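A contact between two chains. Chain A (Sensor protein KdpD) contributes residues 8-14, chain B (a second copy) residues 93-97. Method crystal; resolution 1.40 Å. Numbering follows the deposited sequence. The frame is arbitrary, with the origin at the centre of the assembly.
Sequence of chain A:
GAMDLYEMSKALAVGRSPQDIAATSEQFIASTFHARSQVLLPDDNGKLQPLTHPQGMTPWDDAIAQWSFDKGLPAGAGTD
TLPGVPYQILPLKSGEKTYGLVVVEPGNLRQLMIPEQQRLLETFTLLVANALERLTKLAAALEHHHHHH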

# COMPACT_ATOMS: atom_id res chain seq x y z
N MET A 8 4.68 -2.66 9.24
CA MET A 8 5.03 -1.31 8.82
C MET A 8 3.79 -0.50 8.52
O MET A 8 3.72 0.68 8.88
CB MET A 8 5.98 -1.33 7.62
CG MET A 8 6.45 0.09 7.26
SD MET A 8 7.49 0.23 5.80
CE MET A 8 6.35 -0.24 4.51
N SER A 9 2.78 -1.11 7.90
CA SER A 9 1.55 -0.38 7.59
C SER A 9 0.87 0.13 8.86
O SER A 9 0.34 1.25 8.89
CB SER A 9 0.59 -1.24 6.76
OG SER A 9 -0.21 -2.07 7.58
N LYS A 10 0.89 -0.66 9.93
CA LYS A 10 0.34 -0.20 11.20
C LYS A 10 1.12 1.00 11.73
O LYS A 10 0.52 1.97 12.22
CB LYS A 10 0.36 -1.32 12.24
CG LYS A 10 -0.69 -2.40 12.01
CD LYS A 10 -0.40 -3.65 12.84
CE LYS A 10 -0.63 -3.44 14.33
NZ LYS A 10 -0.43 -4.72 15.08
N ALA A 11 2.45 0.97 11.61
CA ALA A 11 3.27 2.07 12.10
C ALA A 11 3.12 3.30 11.22
O ALA A 11 3.10 4.43 11.73
CB ALA A 11 4.72 1.62 12.18
N LEU A 12 3.00 3.11 9.90
CA LEU A 12 2.80 4.25 9.00
C LEU A 12 1.44 4.90 9.19
O LEU A 12 1.31 6.12 9.01
CB LEU A 12 2.94 3.80 7.54
CG LEU A 12 4.33 3.40 7.02
CD1 LEU A 12 4.19 2.78 5.64
CD2 LEU A 12 5.28 4.59 6.99
N ALA A 13 0.42 4.12 9.57
CA ALA A 13 -0.93 4.65 9.68
C ALA A 13 -1.04 5.72 10.75
O ALA A 13 -1.89 6.61 10.66
CB ALA A 13 -1.91 3.51 9.99
N VAL A 14 -0.19 5.65 11.78
CA VAL A 14 -0.27 6.60 12.88
C VAL A 14 0.78 7.70 12.79
O VAL A 14 0.84 8.56 13.69
CB VAL A 14 -0.22 5.91 14.25
CG1 VAL A 14 -1.44 5.02 14.44
CG2 VAL A 14 1.06 5.12 14.40
N LYS B 93 -8.51 -2.44 5.95
CA LYS B 93 -7.97 -1.80 7.14
C LYS B 93 -6.67 -1.08 6.82
O LYS B 93 -5.82 -1.59 6.08
CB LYS B 93 -7.65 -2.82 8.23
CG LYS B 93 -8.80 -3.67 8.65
CD LYS B 93 -8.39 -4.61 9.76
CE LYS B 93 -8.15 -3.88 11.06
NZ LYS B 93 -8.07 -4.83 12.22
N SER B 94 -6.51 0.10 7.40
CA SER B 94 -5.22 0.77 7.43
C SER B 94 -4.91 1.01 8.90
O SER B 94 -5.63 1.76 9.58
CB SER B 94 -5.25 2.08 6.66
OG SER B 94 -4.01 2.73 6.78
N GLY B 95 -3.86 0.37 9.40
CA GLY B 95 -3.63 0.38 10.83
C GLY B 95 -4.74 -0.37 11.53
O GLY B 95 -5.17 -1.45 11.10
N GLU B 96 -5.25 0.23 12.60
CA GLU B 96 -6.34 -0.37 13.36
C GLU B 96 -7.72 0.03 12.85
O GLU B 96 -8.72 -0.50 13.35
CB GLU B 96 -6.20 -0.03 14.85
CG GLU B 96 -4.80 -0.24 15.42
CD GLU B 96 -4.39 -1.71 15.54
OE1 GLU B 96 -5.15 -2.60 15.08
OE2 GLU B 96 -3.30 -1.98 16.09
N LYS B 97 -7.81 0.92 11.87
CA LYS B 97 -9.08 1.46 11.40
C LYS B 97 -9.55 0.73 10.15
O LYS B 97 -8.77 0.50 9.22
CB LYS B 97 -8.96 2.96 11.09
CG LYS B 97 -9.53 3.86 12.19
CD LYS B 97 -9.02 3.44 13.56
CE LYS B 97 -9.83 4.07 14.67
NZ LYS B 97 -9.49 3.50 16.00
O HOH W 1 -1.46 2.07 6.54

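What does the strand end of chain B bring to the helix of chain A? B:Lys93 stays out of reach, so the contact begins at B:Ser94, a buried residue whose CA-to-CB bond points sideways. Its hydroxyl meets the methyl group of A:Ala13, with B:Ser94 OG 3.9 Å from A:Ala13 CB, a van der Waals approach. The same oxygen also serves a polar link through water 1, which donates hydrogen bonds to B:Ser94 OG at 2.6 Å and to A:Ser9 O at 3.1 Å. A:Ser9 O already accepts the helical hydrogen bond from A:Ala13 N, at 3.0 Å, so one carbonyl serves both the helix and the water. With no direct hydrogen bond between the two stretches, this water supplies a hydrogen-bonded connection.

Why can the two backbones come so close at B:Gly95? This residue follows B:Ser94 in a type II' turn that runs to B:Lys97, and it lies against the helix with B:Gly95 CA 4.0 Å from A:Lys10 CA and 3.7 Å from A:Ala13 CB. A:Ala13 directs its CA-to-CB bond toward chain B, and its methyl packs against the bare alpha carbon. An ideally placed CB on B:Gly95 would fall 2.7 Å from A:Ala13 CB, a clash, so the absence of a side chain is what allows this fit. The phi of 66° independently favours glycine. Nearby, B:Gly95 N remains 4.3 Å from A:Ser9 O, and the two form no hydrogen bond.

How does B:Glu96 take part from an exposed position? Its CA-to-CB bond points sideways, but with chi1 and chi2 both in the m well the end of the side chain comes nearer to chain A. There it meets the long side chain of A:Lys10: B:Glu96 OE2 is 3.5 Å from A:Lys10 CE and 4.1 Å from A:Lys10 NZ. The opposite charges are near enough to attract each other, yet the separation is beyond a salt bridge. The methylene next to the amine makes the closer approach to the carboxylate.

What does B:Lys97 contribute at the far end of the turn? Its side chain is out of reach of the helix; the residue touches a crystal neighbour. Its backbone closes the turn, with B:Lys97 N donating to B:Ser94 O at 3.3 Å and B:Ser94 N donating to B:Lys97 O at 2.9 Å. These paired bonds join the two ends of the turn that carries B:Gly95 against A:Lys10 and A:Ala13.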